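Local coordinates for odorant-binding protein 2a (Homo sapiens, PDB 4RUN), which binds and carries small hydrophobic odorants in nasal mucus, with a higher affinity for aldehydes and large fatty acids, at residues A[79-84]-A[101-106]; A[19-24]-A[108-113]; A[49-54]-A[62-67]. The protein carries 2 engineered substitutions. One frame throughout, in Å; residues are numbered along the deposited sequence.

Interaction 1: residues A[79-84]-A[101-106]; sequences GGRKLI and DQRRGG. With FLC (citrate anion), chain C.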
# COMPACT_ATOMS: atom_id res chain seq x y z
N GLY A 79 0.68 -10.03 13.79
CA GLY A 79 1.18 -11.34 14.22
C GLY A 79 1.63 -12.27 13.10
O GLY A 79 1.72 -13.47 13.31
N GLY A 80 1.91 -11.73 11.92
CA GLY A 80 2.26 -12.55 10.76
C GLY A 80 1.07 -13.00 9.92
O GLY A 80 1.21 -13.82 9.01
N ARG A 81 -0.11 -12.49 10.25
CA ARG A 81 -1.30 -12.69 9.43
C ARG A 81 -1.07 -12.10 8.02
O ARG A 81 -1.44 -12.70 7.01
CB ARG A 81 -2.49 -12.00 10.10
CG ARG A 81 -3.87 -12.35 9.56
CD ARG A 81 -4.92 -11.40 10.09
NE ARG A 81 -4.96 -10.21 9.26
CZ ARG A 81 -5.29 -8.98 9.65
NH1 ARG A 81 -5.63 -8.73 10.91
NH2 ARG A 81 -5.28 -7.99 8.76
N LYS A 82 -0.43 -10.93 7.99
CA LYS A 82 -0.16 -10.19 6.77
C LYS A 82 1.35 -10.07 6.52
O LYS A 82 2.12 -9.76 7.44
CB LYS A 82 -0.78 -8.80 6.92
CG LYS A 82 -0.73 -7.92 5.69
CD LYS A 82 -1.66 -6.72 5.86
CE LYS A 82 -1.69 -5.83 4.63
NZ LYS A 82 -2.68 -4.73 4.76
N LEU A 83 1.78 -10.35 5.28
CA LEU A 83 3.17 -10.12 4.88
C LEU A 83 3.21 -8.98 3.89
O LEU A 83 2.31 -8.85 3.06
CB LEU A 83 3.78 -11.37 4.26
CG LEU A 83 4.01 -12.51 5.25
CD1 LEU A 83 4.25 -13.83 4.53
CD2 LEU A 83 5.17 -12.18 6.17
N ILE A 84 4.26 -8.18 3.99
CA ILE A 84 4.37 -6.90 3.29
C ILE A 84 5.76 -6.75 2.67
O ILE A 84 6.77 -6.76 3.38
CB ILE A 84 4.16 -5.74 4.29
CG1 ILE A 84 2.72 -5.72 4.81
CG2 ILE A 84 4.46 -4.39 3.63
CD1 ILE A 84 2.59 -5.03 6.15
N ASP A 101 -2.31 -11.25 2.67
CA ASP A 101 -3.02 -11.28 3.96
C ASP A 101 -3.80 -12.59 4.16
O ASP A 101 -4.76 -12.88 3.44
CB ASP A 101 -3.96 -10.06 4.00
CG ASP A 101 -4.36 -9.62 5.41
OD1 ASP A 101 -3.94 -10.21 6.42
OD2 ASP A 101 -5.14 -8.64 5.50
N GLN A 102 -3.36 -13.39 5.13
CA GLN A 102 -4.06 -14.63 5.47
C GLN A 102 -5.32 -14.31 6.28
O GLN A 102 -5.32 -14.36 7.50
CB GLN A 102 -3.15 -15.57 6.25
CG GLN A 102 -1.74 -15.70 5.71
CD GLN A 102 -0.85 -16.53 6.60
OE1 GLN A 102 -1.15 -16.75 7.78
NE2 GLN A 102 0.26 -17.01 6.05
N ARG A 103 -6.39 -13.96 5.58
CA ARG A 103 -7.59 -13.42 6.22
C ARG A 103 -8.55 -14.56 6.49
O ARG A 103 -8.59 -15.51 5.73
CB ARG A 103 -8.22 -12.35 5.33
CG ARG A 103 -7.53 -11.01 5.48
CD ARG A 103 -7.95 -10.03 4.38
NE ARG A 103 -9.12 -9.27 4.79
CZ ARG A 103 -9.11 -8.32 5.73
NH1 ARG A 103 -7.98 -8.04 6.39
NH2 ARG A 103 -10.22 -7.68 6.03
N ARG A 104 -9.29 -14.48 7.59
CA ARG A 104 -10.37 -15.43 7.87
C ARG A 104 -11.10 -15.86 6.60
O ARG A 104 -11.43 -17.04 6.43
CB ARG A 104 -11.39 -14.76 8.80
CG ARG A 104 -12.55 -15.65 9.29
CD ARG A 104 -12.07 -16.94 9.96
NE ARG A 104 -10.99 -16.69 10.92
CZ ARG A 104 -10.22 -17.61 11.49
NH1 ARG A 104 -10.39 -18.91 11.23
NH2 ARG A 104 -9.28 -17.23 12.34
N GLY A 105 -11.36 -14.89 5.72
CA GLY A 105 -12.11 -15.13 4.49
C GLY A 105 -11.33 -15.60 3.27
O GLY A 105 -11.90 -15.76 2.18
N GLY A 106 -10.04 -15.83 3.44
CA GLY A 106 -9.16 -16.22 2.36
C GLY A 106 -7.92 -15.36 2.25
O GLY A 106 -7.77 -14.31 2.88
CAC FLC C . -5.53 -3.06 6.11
CA FLC C . -6.22 -3.45 4.81
CB FLC C . -7.67 -3.91 4.98
CBC FLC C . -8.19 -4.43 3.65
CG FLC C . -7.79 -5.07 5.97
CGC FLC C . -8.16 -4.76 7.42
OA1 FLC C . -4.59 -3.76 6.56
OA2 FLC C . -5.91 -2.02 6.69
OB1 FLC C . -7.78 -5.55 3.23
OB2 FLC C . -9.04 -3.76 3.02
OG1 FLC C . -9.38 -4.79 7.76
OG2 FLC C . -7.23 -4.54 8.23
OHB FLC C . -8.50 -2.81 5.41
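Two N-H groups of R81 converge on OD1 of D101. The main bond comes from NE of R81, 3.0 Å from OD1 of D101 and nearly straight at 167°; it uses the syn lone pair and lies in the guanidinium plane. NH2 of R81 adds two weak bonds, one to each carboxylate oxygen of D101, and the guanidinium and carboxylate lie nearly coplanar. The R81 chain leaves the backbone extended and then bends at chi3 (85°), which places NE beyond the bend, facing D101. OD2 of D101 has a second, stronger partner within its own strand: NH1 of R103, at 3.0 Å from that oxygen, reaches it from above the carboxylate plane, 37° out. One buried carboxylate therefore sits between two arginines whose nearest tips, NH2 of R81 and NH1 of R103, are 3.6 Å apart, and its negative charge is likely to ease their repulsion. This salt-bridge network lies at one end of the hairpin of strands 82-88 and 95-103 in the lipocalin barrel, where K82 and D101 form an antiparallel non-hydrogen-bonded pair. R81 and K82 both stand opposite A77, a classic beta bulge towards strand 74-77. The carbonyl O of R81 accepts the N-H of Q102 at 2.8 Å from N to O. Q102 is itself the centre of an inverse gamma turn, and a type I turn from R103 to G106 follows. K82 runs fully extended past D101, its CB 3.5 Å from OD1 of D101, and carries NZ out to a citrate, probably from the crystallisation liquor, 2.8 Å from its OA1. The same citrate holds OB1 over the centre of one face of the R103 guanidinium, while NH2 of R103 makes a weak bond to OG1 of the citrate.

Interaction 2: residues A[19-24]-A[108-113]; sequences MVVDKD and RYMGNL. Engineered in segment 108-113: N112 (natural residue Lys).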
# COMPACT_ATOMS: atom_id res chain seq x y z
N MET A 19 -3.56 1.76 -6.73
CA MET A 19 -3.92 0.63 -5.90
C MET A 19 -4.49 -0.48 -6.78
O MET A 19 -5.11 -0.20 -7.80
CB MET A 19 -4.90 1.15 -4.88
CG MET A 19 -5.29 0.19 -3.79
SD MET A 19 -5.80 1.10 -2.30
CE MET A 19 -6.11 -0.35 -1.28
N VAL A 20 -4.25 -1.74 -6.41
CA VAL A 20 -4.76 -2.92 -7.14
C VAL A 20 -5.05 -3.98 -6.11
O VAL A 20 -4.36 -4.08 -5.09
CB VAL A 20 -3.79 -3.47 -8.23
CG1 VAL A 20 -2.64 -4.27 -7.64
CG2 VAL A 20 -4.52 -4.34 -9.25
N VAL A 21 -6.08 -4.77 -6.41
CA VAL A 21 -6.64 -5.73 -5.48
C VAL A 21 -7.02 -7.00 -6.23
O VAL A 21 -7.35 -6.94 -7.40
CB VAL A 21 -7.92 -5.16 -4.86
CG1 VAL A 21 -7.58 -4.16 -3.76
CG2 VAL A 21 -8.83 -4.54 -5.93
N ASP A 22 -7.00 -8.16 -5.57
CA ASP A 22 -7.43 -9.37 -6.25
C ASP A 22 -8.92 -9.30 -6.57
O ASP A 22 -9.65 -8.47 -6.03
CB ASP A 22 -7.04 -10.65 -5.48
CG ASP A 22 -7.63 -10.72 -4.10
OD1 ASP A 22 -8.84 -10.44 -3.92
OD2 ASP A 22 -6.90 -11.14 -3.17
N LYS A 23 -9.35 -10.13 -7.50
CA LYS A 23 -10.76 -10.20 -7.88
C LYS A 23 -11.80 -10.60 -6.83
O LYS A 23 -12.99 -10.47 -7.11
CB LYS A 23 -10.92 -11.06 -9.13
CG LYS A 23 -10.35 -10.34 -10.33
CD LYS A 23 -10.90 -10.84 -11.65
CE LYS A 23 -10.36 -9.97 -12.78
NZ LYS A 23 -11.02 -8.63 -12.85
N ASP A 24 -11.39 -11.09 -5.66
CA ASP A 24 -12.33 -11.36 -4.56
C ASP A 24 -12.65 -10.10 -3.76
O ASP A 24 -13.68 -10.04 -3.10
CB ASP A 24 -11.79 -12.42 -3.61
CG ASP A 24 -11.48 -13.73 -4.31
OD1 ASP A 24 -12.33 -14.22 -5.08
OD2 ASP A 24 -10.38 -14.27 -4.05
N ARG A 108 -5.66 -12.76 0.66
CA ARG A 108 -5.90 -11.53 -0.08
C ARG A 108 -4.60 -10.91 -0.55
O ARG A 108 -3.72 -10.63 0.27
CB ARG A 108 -6.66 -10.52 0.80
CG ARG A 108 -7.01 -9.21 0.10
CD ARG A 108 -8.00 -8.41 0.92
NE ARG A 108 -9.39 -8.83 0.70
CZ ARG A 108 -10.42 -8.53 1.49
NH1 ARG A 108 -10.24 -7.80 2.60
NH2 ARG A 108 -11.64 -8.97 1.19
N TYR A 109 -4.48 -10.69 -1.87
CA TYR A 109 -3.37 -9.93 -2.46
C TYR A 109 -3.79 -8.50 -2.71
O TYR A 109 -4.94 -8.22 -3.05
CB TYR A 109 -2.90 -10.49 -3.81
CG TYR A 109 -2.45 -11.92 -3.84
CD1 TYR A 109 -1.77 -12.49 -2.78
CD2 TYR A 109 -2.65 -12.70 -4.99
CE1 TYR A 109 -1.34 -13.81 -2.83
CE2 TYR A 109 -2.22 -14.01 -5.05
CZ TYR A 109 -1.56 -14.56 -3.97
OH TYR A 109 -1.15 -15.87 -4.02
N MET A 110 -2.83 -7.59 -2.59
CA MET A 110 -3.11 -6.17 -2.75
C MET A 110 -1.80 -5.45 -3.04
O MET A 110 -0.78 -5.70 -2.40
CB MET A 110 -3.77 -5.64 -1.48
CG MET A 110 -4.27 -4.21 -1.58
SD MET A 110 -4.89 -3.56 -0.01
CE MET A 110 -5.43 -5.05 0.84
N GLY A 111 -1.83 -4.55 -4.01
CA GLY A 111 -0.64 -3.83 -4.42
C GLY A 111 -0.87 -2.33 -4.38
O GLY A 111 -1.95 -1.86 -4.70
N ASN A 112 0.14 -1.59 -3.97
CA ASN A 112 0.03 -0.14 -3.93
C ASN A 112 1.27 0.50 -4.50
O ASN A 112 2.39 0.13 -4.16
CB ASN A 112 -0.19 0.32 -2.49
CG ASN A 112 -1.40 -0.33 -1.86
OD1 ASN A 112 -2.53 -0.02 -2.21
ND2 ASN A 112 -1.17 -1.26 -0.96
N LEU A 113 1.06 1.44 -5.41
CA LEU A 113 2.12 2.24 -5.95
C LEU A 113 2.38 3.36 -4.98
O LEU A 113 1.48 4.15 -4.69
CB LEU A 113 1.72 2.80 -7.31
CG LEU A 113 2.77 3.66 -8.01
CD1 LEU A 113 4.01 2.84 -8.31
CD2 LEU A 113 2.21 4.26 -9.28
O HOH W 1 -9.59 -10.34 -1.43
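The closure of the lipocalin barrel, where strand 12-21 meets strand 106-115 antiparallel, brings M19, V20, V21 and D22 against R108 to N112. V20 and G111 form the hydrogen-bonded pair: N of G111 lies 2.8 Å from O of V20, and N of V20 is 2.9 Å from O of G111. On the face of M19 and V21, CE of M19 touches SD of M110 at 3.7 Å, and CG1 of V21 lies alongside CG of M110. The engineered N112 runs alongside M19, with its OD1 beside CG of M19. V20, on the other face, packs on V132 of helix 122-134. Past the end of strand 12-21, D22 continues the ladder with its side chain: chi1 of 60° sets CG between the backbone N and the carbonyl carbon, and OD2 takes the N-H of Y109 on its anti side, tilted out of the carboxylate plane, 2.8 Å from that N. An alanine here would probably leave N of Y109 without this acceptor and break the water link to R108. In that link a water donates to OD1 of D22 and accepts from NE of R108, lying at the edge of the guanidinium and in its plane.

Interaction 3: residues A[49-54]-A[62-67]; sequences ATFTFM and KKILMR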
# COMPACT_ATOMS: atom_id res chain seq x y z
N ALA A 49 3.34 2.26 10.37
CA ALA A 49 2.77 3.09 9.33
C ALA A 49 1.44 3.62 9.83
O ALA A 49 0.64 2.86 10.36
CB ALA A 49 2.59 2.29 8.06
N THR A 50 1.20 4.92 9.64
CA THR A 50 -0.05 5.56 10.04
C THR A 50 -0.66 6.28 8.85
O THR A 50 0.05 6.97 8.13
CB THR A 50 0.14 6.55 11.22
OG1 THR A 50 1.21 7.46 10.94
CG2 THR A 50 0.43 5.80 12.49
N PHE A 51 -1.96 6.08 8.62
CA PHE A 51 -2.66 6.74 7.52
C PHE A 51 -4.17 6.64 7.72
O PHE A 51 -4.65 5.91 8.59
CB PHE A 51 -2.29 6.12 6.18
CG PHE A 51 -2.60 4.67 6.08
CD1 PHE A 51 -1.68 3.72 6.51
CD2 PHE A 51 -3.81 4.23 5.56
CE1 PHE A 51 -1.96 2.37 6.43
CE2 PHE A 51 -4.10 2.87 5.47
CZ PHE A 51 -3.17 1.95 5.91
N THR A 52 -4.90 7.37 6.89
CA THR A 52 -6.35 7.32 6.89
C THR A 52 -6.84 7.19 5.47
O THR A 52 -6.12 7.52 4.53
CB THR A 52 -6.96 8.59 7.53
OG1 THR A 52 -6.67 9.74 6.72
CG2 THR A 52 -6.39 8.81 8.91
N PHE A 53 -8.05 6.69 5.31
CA PHE A 53 -8.67 6.62 3.99
C PHE A 53 -10.18 6.58 4.12
O PHE A 53 -10.70 6.26 5.17
CB PHE A 53 -8.18 5.41 3.21
CG PHE A 53 -8.54 4.09 3.83
CD1 PHE A 53 -7.68 3.49 4.74
CD2 PHE A 53 -9.72 3.45 3.49
CE1 PHE A 53 -8.00 2.27 5.30
CE2 PHE A 53 -10.04 2.24 4.06
CZ PHE A 53 -9.18 1.65 4.97
N MET A 54 -10.87 6.94 3.04
CA MET A 54 -12.32 6.94 3.04
C MET A 54 -12.82 5.71 2.30
O MET A 54 -12.42 5.44 1.19
CB MET A 54 -12.88 8.19 2.36
CG MET A 54 -12.56 9.51 3.03
SD MET A 54 -13.53 9.78 4.50
CE MET A 54 -15.19 9.68 3.84
N LYS A 62 -5.81 3.91 10.39
CA LYS A 62 -4.96 2.73 10.48
C LYS A 62 -3.64 3.11 11.11
O LYS A 62 -3.16 4.23 10.97
CB LYS A 62 -4.71 2.14 9.09
CG LYS A 62 -5.92 1.45 8.47
CD LYS A 62 -6.18 0.09 9.09
CE LYS A 62 -7.60 -0.39 8.80
NZ LYS A 62 -7.92 -1.67 9.48
N LYS A 63 -3.06 2.15 11.83
CA LYS A 63 -1.79 2.33 12.51
C LYS A 63 -1.23 0.93 12.63
O LYS A 63 -1.68 0.14 13.45
CB LYS A 63 -2.00 2.96 13.89
CG LYS A 63 -0.73 3.17 14.71
CD LYS A 63 -1.02 4.06 15.91
CE LYS A 63 0.20 4.25 16.78
NZ LYS A 63 -0.06 5.14 17.95
N ILE A 64 -0.26 0.63 11.78
CA ILE A 64 0.15 -0.74 11.57
C ILE A 64 1.57 -0.97 12.02
O ILE A 64 2.50 -0.38 11.49
CB ILE A 64 0.04 -1.13 10.10
CG1 ILE A 64 -1.39 -0.95 9.63
CG2 ILE A 64 0.51 -2.58 9.89
CD1 ILE A 64 -1.60 -1.24 8.16
N LEU A 65 1.72 -1.86 12.99
CA LEU A 65 3.02 -2.35 13.39
C LEU A 65 3.53 -3.30 12.31
O LEU A 65 2.88 -4.31 12.00
CB LEU A 65 2.89 -3.06 14.73
CG LEU A 65 4.14 -3.71 15.32
CD1 LEU A 65 5.31 -2.73 15.35
CD2 LEU A 65 3.83 -4.25 16.71
N MET A 66 4.69 -2.97 11.74
CA MET A 66 5.35 -3.75 10.69
C MET A 66 6.64 -4.31 11.26
O MET A 66 7.60 -3.57 11.48
CB MET A 66 5.67 -2.88 9.49
CG MET A 66 4.46 -2.29 8.79
SD MET A 66 4.82 -1.05 7.54
CE MET A 66 6.14 -1.85 6.65
N ARG A 67 6.69 -5.61 11.49
CA ARG A 67 7.85 -6.21 12.13
C ARG A 67 8.92 -6.60 11.11
O ARG A 67 8.62 -7.00 9.99
CB ARG A 67 7.44 -7.41 12.98
CG ARG A 67 6.38 -7.08 14.03
CD ARG A 67 6.72 -7.70 15.38
NE ARG A 67 5.59 -7.66 16.31
CZ ARG A 67 5.68 -7.57 17.64
NH1 ARG A 67 6.86 -7.47 18.24
NH2 ARG A 67 4.58 -7.55 18.38
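CB of K62 sits over one face of the F51 ring, 3.8 Å from its centroid and 21° off the normal, displaced towards the rim at CZ. In this CH-pi contact F51 holds CG between its backbone N and carbonyl carbon (chi1 59°), and its side chain runs alongside that of K62. K62 in turn keeps CG anti to its carbonyl carbon (chi1 -72°). That places CG of K62 where it meets CE2 and CZ of F51 and also the edge of the F53 ring, 3.9 Å from CE1 of F53. Beyond CG the lysine bends at chi2, and the chain runs off from strand 47-55 to NZ, which bonds the citrate. At the edge of the F51 ring, CE1 meets CD1 of I64 at 4.0 Å. Strands 47-55 and 58-66 form a beta hairpin of the lipocalin barrel, and A49, F51, K62 and I64 share one face of it; the citrate on K62 is consistent with that face looking into the calyx. Backbone bonds join the pairs in both directions: N of I64 is 2.8 Å from O of A49, and N of K62 is 2.9 Å from O of F51. Further along the same two strands, CB of A49 touches SD of M66 at 4.0 Å. On the opposite face, the T50 and K63 side chains run alongside each other. The methyl CG2 of T50 does the touching, 3.6 Å from CG of the extended K63 chain, while OG1 of T50 bonds the carbonyl of K38 in the next strand.

From the N terminus, strand 12-21 comes first and opens the long loop that interaction 2 closes only when strand 106-115 returns to it. Interactions 3 and 1 are both nested inside that loop and follow each other in series: the 47-55/58-66 hairpin closes before the 82-88/95-103 hairpin opens. All three reach one curled sheet. Interactions 1 and 2 join directly, N of D101 to O of R108, across the neighbouring strands 95-103 and 106-115. Interactions 1 and 3 meet by packing of I84 on M66. Interactions 2 and 3 lie on opposite sides of the chain's centre, about 17 Å apart centre to centre, yet each of the three contributes residues to the citrate's surroundings.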